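Local coordinates for PA0833-PD protein (Pseudomonas aeruginosa PAO1, PDB 6JFW) that probably anchors the outer membrane to the cell wall by binding peptidoglycan through this periplasmic OmpA C-like domain, at residues A[28-33]-A[130-135]; A[66-71]-A[108-113]. All blocks are in the same frame, centred on the assembly; numbering follows the deposited sequence.

Interaction 1 (A[28-33]-A[130-135]); sequences KLIMPG and NRRVEV
Leu29 and Val135 exchange a pair of backbone hydrogen bonds, and Met31 and Val133 form a second such pair, joining 28-32 and 132-135 as antiparallel neighbours in the mixed sheet of the OmpA C-like fold. The shortest of the four, from Met31 N to Val133 O, is 2.8 Å. A fifth bond, from Gly33 N to Arg131 O (2.9 Å), carries the pairing just past the strand, where helix 33-36 starts and helix 124-130 has ended.

On the face bearing Ile30, Pro32, Arg132 and Glu134, a salt-bridge network spans the strands. Arg132 grips Glu134 side-on, with both NE (2.7 Å) and NH2 donating to the same oxygen, OE2, from one face of the carboxylate plane, while NH1 reaches an in-plane lone pair of Asn130 O. The guanidinium is thus fixed in rotation, and Gln116 and Tyr72 hold it further through a hydrogen bond to NH2 and a cation-pi contact. The other carboxylate oxygen, OE1, faces Lys28 NZ across the strands in a long salt bridge of 3.9 Å. Ile30 lies beside Glu134, its CD1 against CG and OE2.

The opposite face, with Leu29, Met31, Val133 and Val135, is apolar: Leu29 packs on Leu55 and Phe59 of helix 49-61, Val135 on Phe59, Met31 on Phe48 and Val133 on Phe37. There the Met31 side chain crosses toward Val135, and a chi2 of 165° carries SD on, to 3.9 Å from Val135 CG2.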
ATOM      1  N   LYS A  28      -6.155  -6.452  -3.220  1.00 13.40           N
ATOM      2  CA  LYS A  28      -5.338  -5.251  -3.330  1.00 14.07           C
ATOM      3  C   LYS A  28      -5.828  -4.209  -2.338  1.00 13.27           C
ATOM      4  O   LYS A  28      -7.032  -3.942  -2.254  1.00 14.04           O
ATOM      5  CB  LYS A  28      -5.374  -4.680  -4.749  1.00 15.62           C
ATOM      6  CG  LYS A  28      -4.633  -3.361  -4.891  1.00 22.03           C
ATOM      7  CD  LYS A  28      -4.932  -2.705  -6.224  1.00 25.37           C
ATOM      8  CE  LYS A  28      -4.276  -3.444  -7.372  1.00 28.22           C
ATOM      9  NZ  LYS A  28      -4.743  -2.915  -8.681  1.00 38.54           N
ATOM     10  N   LEU A  29      -4.896  -3.624  -1.594  1.00 10.95           N
ATOM     11  CA  LEU A  29      -5.187  -2.559  -0.643  1.00 12.41           C
ATOM     12  C   LEU A  29      -4.587  -1.262  -1.168  1.00 17.34           C
ATOM     13  O   LEU A  29      -3.370  -1.176  -1.366  1.00 16.34           O
ATOM     14  CB  LEU A  29      -4.626  -2.899   0.738  1.00 12.93           C
ATOM     15  CG  LEU A  29      -5.029  -4.281   1.256  1.00 19.01           C
ATOM     16  CD1 LEU A  29      -4.106  -4.739   2.369  1.00 20.07           C
ATOM     17  CD2 LEU A  29      -6.469  -4.264   1.731  1.00 21.42           C
ATOM     18  N   ILE A  30      -5.438  -0.265  -1.404  1.00 13.27           N
ATOM     19  CA  ILE A  30      -5.003   1.056  -1.846  1.00 13.67           C
ATOM     20  C   ILE A  30      -4.867   1.942  -0.619  1.00 14.52           C
ATOM     21  O   ILE A  30      -5.850   2.194   0.087  1.00 12.88           O
ATOM     22  CB  ILE A  30      -5.989   1.681  -2.844  1.00 21.49           C
ATOM     23  CG1 ILE A  30      -6.284   0.726  -3.999  1.00 23.41           C
ATOM     24  CG2 ILE A  30      -5.433   3.008  -3.360  1.00 19.05           C
ATOM     25  CD1 ILE A  30      -5.146   0.559  -4.943  1.00 31.26           C
ATOM     26  N   MET A  31      -3.657   2.432  -0.374  1.00 13.46           N
ATOM     27  CA  MET A  31      -3.406   3.337   0.740  1.00 12.88           C
ATOM     28  C   MET A  31      -3.067   4.717   0.194  1.00 14.58           C
ATOM     29  O   MET A  31      -1.938   4.939  -0.274  1.00 14.10           O
ATOM     30  CB  MET A  31      -2.274   2.794   1.617  1.00 18.53           C
ATOM     31  CG  MET A  31      -2.595   1.404   2.169  1.00 20.32           C
ATOM     32  SD  MET A  31      -1.215   0.475   2.868  1.00 39.02           S
ATOM     33  CE  MET A  31      -0.094   1.786   3.328  1.00 28.19           C
ATOM     34  N   PRO A  32      -4.004   5.666   0.207  1.00 18.60           N
ATOM     35  CA  PRO A  32      -3.734   6.980  -0.390  1.00 18.56           C
ATOM     36  C   PRO A  32      -2.619   7.704   0.344  1.00 19.13           C
ATOM     37  O   PRO A  32      -2.471   7.591   1.563  1.00 15.17           O
ATOM     38  CB  PRO A  32      -5.070   7.722  -0.248  1.00 22.37           C
ATOM     39  CG  PRO A  32      -6.088   6.668   0.057  1.00 25.18           C
ATOM     40  CD  PRO A  32      -5.358   5.583   0.778  1.00 19.89           C
ATOM     41  N   GLY A  33      -1.830   8.460  -0.419  1.00 19.91           N
ATOM     42  CA  GLY A  33      -0.695   9.152   0.168  1.00 17.35           C
ATOM     43  C   GLY A  33      -1.097  10.152   1.236  1.00 17.70           C
ATOM     44  O   GLY A  33      -0.403  10.309   2.242  1.00 16.71           O
ATOM     45  N   ASN A 130      -3.284   9.373  -7.468  1.00 13.00           N
ATOM     46  CA  ASN A 130      -2.226   8.528  -8.006  1.00 15.80           C
ATOM     47  C   ASN A 130      -1.077   8.371  -7.019  1.00 13.78           C
ATOM     48  O   ASN A 130      -0.369   7.358  -7.054  1.00 14.32           O
ATOM     49  CB  ASN A 130      -1.736   9.096  -9.335  1.00 14.75           C
ATOM     50  CG  ASN A 130      -2.779   8.981 -10.430  1.00 17.87           C
ATOM     51  OD1 ASN A 130      -3.606   8.069 -10.415  1.00 19.69           O
ATOM     52  ND2 ASN A 130      -2.750   9.906 -11.382  1.00 13.02           N
ATOM     53  N   ARG A 131      -0.877   9.347  -6.138  1.00 12.57           N
ATOM     54  CA  ARG A 131       0.103   9.219  -5.062  1.00 13.58           C
ATOM     55  C   ARG A 131      -0.453   8.264  -4.018  1.00 13.69           C
ATOM     56  O   ARG A 131      -1.319   8.627  -3.220  1.00 15.07           O
ATOM     57  CB  ARG A 131       0.415  10.578  -4.451  1.00 13.24           C
ATOM     58  CG  ARG A 131       1.172  11.508  -5.371  1.00 20.58           C
ATOM     59  CD  ARG A 131       1.645  12.732  -4.616  1.00 23.74           C
ATOM     60  NE  ARG A 131       0.524  13.519  -4.114  1.00 18.49           N
ATOM     61  CZ  ARG A 131      -0.025  14.534  -4.772  1.00 31.21           C
ATOM     62  NH1 ARG A 131      -1.044  15.197  -4.243  1.00 29.40           N
ATOM     63  NH2 ARG A 131       0.446  14.887  -5.959  1.00 28.89           N
ATOM     64  N   ARG A 132       0.049   7.034  -4.018  1.00 14.11           N
ATOM     65  CA  ARG A 132      -0.520   5.985  -3.190  1.00 14.12           C
ATOM     66  C   ARG A 132       0.498   4.867  -3.045  1.00 12.58           C
ATOM     67  O   ARG A 132       1.467   4.782  -3.804  1.00  9.27           O
ATOM     68  CB  ARG A 132      -1.813   5.438  -3.802  1.00 13.32           C
ATOM     69  CG  ARG A 132      -1.552   4.508  -4.982  1.00 14.14           C
ATOM     70  CD  ARG A 132      -2.541   4.712  -6.116  1.00 17.02           C
ATOM     71  NE  ARG A 132      -2.391   3.683  -7.143  1.00 17.34           N
ATOM     72  CZ  ARG A 132      -1.827   3.880  -8.331  1.00 18.43           C
ATOM     73  NH1 ARG A 132      -1.359   5.075  -8.661  1.00 13.99           N
ATOM     74  NH2 ARG A 132      -1.735   2.876  -9.195  1.00 16.65           N
ATOM     75  N   VAL A 133       0.260   4.009  -2.059  1.00 10.59           N
ATOM     76  CA  VAL A 133       0.966   2.742  -1.921  1.00 11.51           C
ATOM     77  C   VAL A 133      -0.068   1.632  -2.021  1.00 14.44           C
ATOM     78  O   VAL A 133      -1.141   1.720  -1.414  1.00 15.44           O
ATOM     79  CB  VAL A 133       1.747   2.656  -0.597  1.00 13.42           C
ATOM     80  CG1 VAL A 133       2.169   1.221  -0.320  1.00 14.86           C
ATOM     81  CG2 VAL A 133       2.966   3.561  -0.646  1.00 12.87           C
ATOM     82  N   GLU A 134       0.244   0.604  -2.805  1.00 14.26           N
ATOM     83  CA  GLU A 134      -0.633  -0.540  -2.987  1.00 12.40           C
ATOM     84  C   GLU A 134       0.009  -1.778  -2.376  1.00 14.91           C
ATOM     85  O   GLU A 134       1.212  -2.009  -2.536  1.00 15.32           O
ATOM     86  CB  GLU A 134      -0.931  -0.771  -4.472  1.00 15.07           C
ATOM     87  CG  GLU A 134      -1.742   0.354  -5.095  1.00 16.88           C
ATOM     88  CD  GLU A 134      -2.121   0.109  -6.546  1.00 24.10           C
ATOM     89  OE1 GLU A 134      -1.793  -0.970  -7.086  1.00 19.62           O
ATOM     90  OE2 GLU A 134      -2.771   0.997  -7.142  1.00 20.45           O
ATOM     91  N   VAL A 135      -0.793  -2.558  -1.659  1.00 11.61           N
ATOM     92  CA  VAL A 135      -0.371  -3.838  -1.099  1.00 13.24           C
ATOM     93  C   VAL A 135      -1.158  -4.925  -1.813  1.00 16.13           C
ATOM     94  O   VAL A 135      -2.376  -5.041  -1.634  1.00 17.78           O
ATOM     95  CB  VAL A 135      -0.592  -3.909   0.417  1.00 15.00           C
ATOM     96  CG1 VAL A 135      -0.099  -5.249   0.952  1.00 19.71           C
ATOM     97  CG2 VAL A 135       0.106  -2.757   1.118  1.00 10.96           C
TER

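Interaction 2 (A[66-71]-A[108-113]); sequences TIEIVG and STRGMG
The beta-alpha-beta unit formed by strand 65-72, helix 79-99 and strand 107-111 closes here, where Glu68, Ile69, Val70 and Gly71 pair in parallel with Ser108, Thr109, Arg110 and Gly111. Strand 107-111 is the outermost strand on this side of the OmpA-family sheet. Five backbone hydrogen bonds alternate in direction between the two strands. Ser108 is held from both its N and its O, the bond from Ile69 N to Ser108 O being 2.8 Å. Ile69 O receives Arg110 N and also a CA-H...O contact from Thr109 CA at 3.0 Å. The last bond, from Met112 N to Gly71 O, extends the pairing into the turn, where Gly113 N is bound by Ser86 OG.

Side chains of Glu68, Val70, Ser108 and Arg110 share one face. Glu68 CG, anti to its backbone N (chi1 -158°), lies 3.4 Å from Ser108 OG. Two waters bridge the strands at this hydroxyl: one joins it to Ile67 O, the other to Glu68 OE2, which accepts from the water at 2.9 Å. Glu68 OE1 is taken by Asn136 ND2. The OE2 atom also meets the aliphatic part of Arg110, 3.3 Å from CD, while the guanidinium, whose modelled position is less certain, lies beyond salt-bridge range of Glu68. Farther along, Val70 CG1 presses on Met112 CG at 3.4 Å, tighter than usual for two carbons. On the other face Ile69 packs on Ala90, Ala94 and Leu97 of the crossover helix.

Direct bonding between the strands is therefore supplied by the backbone, whereas Ser108 OG and Glu68 OE2 are linked by a bridging water, and any pull of Arg110 on Glu68 is probably a longer-range one, since no direct ionic bond is made in the model.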
ATOM      1  N   THR A  66       1.761 -14.177  -0.882  1.00 12.12           N
ATOM      2  CA  THR A  66       2.870 -13.238  -0.931  1.00 19.11           C
ATOM      3  C   THR A  66       2.341 -11.823  -0.778  1.00 14.43           C
ATOM      4  O   THR A  66       1.197 -11.521  -1.128  1.00 17.34           O
ATOM      5  CB  THR A  66       3.655 -13.337  -2.242  1.00 25.96           C
ATOM      6  OG1 THR A  66       2.797 -13.010  -3.343  1.00 22.77           O
ATOM      7  CG2 THR A  66       4.225 -14.722  -2.427  1.00 18.91           C
ATOM      8  N   ILE A  67       3.197 -10.951  -0.262  1.00 13.62           N
ATOM      9  CA  ILE A  67       2.852  -9.561  -0.010  1.00 12.57           C
ATOM     10  C   ILE A  67       3.756  -8.698  -0.877  1.00 18.23           C
ATOM     11  O   ILE A  67       4.982  -8.722  -0.722  1.00 18.70           O
ATOM     12  CB  ILE A  67       2.988  -9.213   1.479  1.00 15.39           C
ATOM     13  CG1 ILE A  67       2.118 -10.167   2.300  1.00 19.71           C
ATOM     14  CG2 ILE A  67       2.594  -7.767   1.728  1.00 15.65           C
ATOM     15  CD1 ILE A  67       2.520 -10.298   3.746  1.00 22.44           C
ATOM     16  N   GLU A  68       3.149  -7.962  -1.805  1.00 15.96           N
ATOM     17  CA  GLU A  68       3.864  -7.096  -2.732  1.00 13.32           C
ATOM     18  C   GLU A  68       3.464  -5.658  -2.445  1.00 17.33           C
ATOM     19  O   GLU A  68       2.292  -5.297  -2.591  1.00 20.76           O
ATOM     20  CB  GLU A  68       3.543  -7.464  -4.182  1.00 19.44           C
ATOM     21  CG  GLU A  68       4.589  -7.007  -5.173  1.00 37.84           C
ATOM     22  CD  GLU A  68       4.005  -6.576  -6.505  1.00 43.54           C
ATOM     23  OE1 GLU A  68       2.765  -6.575  -6.645  1.00 33.75           O
ATOM     24  OE2 GLU A  68       4.792  -6.238  -7.414  1.00 43.39           O
ATOM     25  N   ILE A  69       4.430  -4.842  -2.038  1.00 12.35           N
ATOM     26  CA  ILE A  69       4.188  -3.446  -1.690  1.00 12.24           C
ATOM     27  C   ILE A  69       4.731  -2.582  -2.818  1.00 17.02           C
ATOM     28  O   ILE A  69       5.919  -2.655  -3.154  1.00 14.42           O
ATOM     29  CB  ILE A  69       4.827  -3.082  -0.344  1.00 12.90           C
ATOM     30  CG1 ILE A  69       4.273  -3.999   0.749  1.00 11.85           C
ATOM     31  CG2 ILE A  69       4.555  -1.624  -0.006  1.00  8.62           C
ATOM     32  CD1 ILE A  69       5.111  -4.036   2.002  1.00 13.55           C
ATOM     33  N   VAL A  70       3.860  -1.773  -3.412  1.00 11.78           N
ATOM     34  CA  VAL A  70       4.189  -1.010  -4.609  1.00 12.96           C
ATOM     35  C   VAL A  70       3.842   0.451  -4.360  1.00 11.06           C
ATOM     36  O   VAL A  70       2.700   0.771  -4.010  1.00 13.34           O
ATOM     37  CB  VAL A  70       3.442  -1.540  -5.844  1.00 17.41           C
ATOM     38  CG1 VAL A  70       3.865  -0.777  -7.066  1.00 18.30           C
ATOM     39  CG2 VAL A  70       3.700  -3.030  -6.029  1.00 18.66           C
ATOM     40  N   GLY A  71       4.823   1.331  -4.541  1.00 12.22           N
ATOM     41  CA  GLY A  71       4.615   2.760  -4.409  1.00 12.64           C
ATOM     42  C   GLY A  71       4.352   3.406  -5.757  1.00 14.06           C
ATOM     43  O   GLY A  71       4.882   2.980  -6.780  1.00 16.10           O
ATOM     44  N   SER A 108       7.932  -8.157  -0.814  1.00 19.55           N
ATOM     45  CA  SER A 108       8.725  -7.526  -1.858  1.00 18.40           C
ATOM     46  C   SER A 108       8.195  -6.114  -2.056  1.00 20.22           C
ATOM     47  O   SER A 108       7.004  -5.856  -1.858  1.00 22.88           O
ATOM     48  CB  SER A 108       8.676  -8.309  -3.179  1.00 22.12           C
ATOM     49  OG  SER A 108       7.390  -8.253  -3.770  1.00 27.62           O
ATOM     50  N   THR A 109       9.085  -5.189  -2.405  1.00 17.84           N
ATOM     51  CA  THR A 109       8.670  -3.804  -2.579  1.00 21.97           C
ATOM     52  C   THR A 109       9.236  -3.235  -3.867  1.00 26.28           C
ATOM     53  O   THR A 109      10.358  -3.559  -4.268  1.00 23.46           O
ATOM     54  CB  THR A 109       9.096  -2.906  -1.407  1.00 28.82           C
ATOM     55  OG1 THR A 109      10.439  -2.451  -1.608  1.00 40.20           O
ATOM     56  CG2 THR A 109       9.008  -3.652  -0.091  1.00 26.66           C
ATOM     57  N   ARG A 110       8.438  -2.383  -4.506  1.00 19.85           N
ATOM     58  CA  ARG A 110       8.833  -1.661  -5.702  1.00 25.80           C
ATOM     59  C   ARG A 110       8.346  -0.228  -5.597  1.00 24.93           C
ATOM     60  O   ARG A 110       7.374   0.068  -4.895  1.00 19.97           O
ATOM     61  CB  ARG A 110       8.250  -2.295  -6.968  1.00 22.76           C
ATOM     62  CG  ARG A 110       8.015  -3.778  -6.846  1.00 36.95           C
ATOM     63  CD  ARG A 110       7.431  -4.368  -8.118  1.00 40.44           C
ATOM     64  NE  ARG A 110       7.933  -3.710  -9.315  1.00 51.72           N
ATOM     65  CZ  ARG A 110       7.157  -3.126 -10.222  1.00 54.88           C
ATOM     66  NH1 ARG A 110       7.691  -2.548 -11.280  1.00 48.85           N
ATOM     67  NH2 ARG A 110       5.842  -3.123 -10.069  1.00 53.50           N
ATOM     68  N   GLY A 111       9.046   0.662  -6.285  1.00 18.18           N
ATOM     69  CA  GLY A 111       8.507   1.950  -6.678  1.00 15.48           C
ATOM     70  C   GLY A 111       8.186   1.876  -8.161  1.00 31.86           C
ATOM     71  O   GLY A 111       8.938   1.276  -8.933  1.00 30.26           O
ATOM     72  N   MET A 112       7.053   2.453  -8.546  1.00 22.95           N
ATOM     73  CA  MET A 112       6.644   2.468  -9.940  1.00 21.17           C
ATOM     74  C   MET A 112       6.524   3.871 -10.501  1.00 21.26           C
ATOM     75  O   MET A 112       6.228   4.023 -11.692  1.00 26.69           O
ATOM     76  CB  MET A 112       5.316   1.725 -10.107  1.00 23.42           C
ATOM     77  CG  MET A 112       5.461   0.247  -9.877  1.00 33.09           C
ATOM     78  SD  MET A 112       5.340  -0.665 -11.412  1.00 56.71           S
ATOM     79  CE  MET A 112       3.565  -0.775 -11.552  1.00 30.90           C
ATOM     80  N   GLY A 113       6.765   4.891  -9.684  1.00 21.14           N
ATOM     81  CA  GLY A 113       6.621   6.260 -10.106  1.00 19.59           C
ATOM     82  C   GLY A 113       5.260   6.517 -10.714  1.00 18.06           C
ATOM     83  O   GLY A 113       4.222   6.113 -10.183  1.00 17.46           O
TER
HETATM   84  O   HOH W   1       6.269 -10.720  -2.883  1.00 26.16           O
HETATM   85  O   HOH W   2       7.338  -7.207  -6.420  1.00 32.63           O

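In the fold
Interactions 1 and 2 lie in the same mixed sheet, and strands 132-139 and 65-72, one from each, are direct neighbours. Glu134 N probably donates to Val70 O at the seam, where Val133 and Val135 also pack against Ile69 and Ile67. Interaction 1 is antiparallel and buried near the middle of the domain; interaction 2 is parallel, at the edge strand, and only partly buried. Their polar chemistry differs: an ionic network, direct between Arg132 and Glu134 and long to Lys28, lies on one face of the first, whereas waters mediate between side chains in the second. On the sheet face bearing Leu29, Val135 and Ile69, apolar residues of both contacts meet helices, 49-61 for interaction 1 and 79-99 for interaction 2.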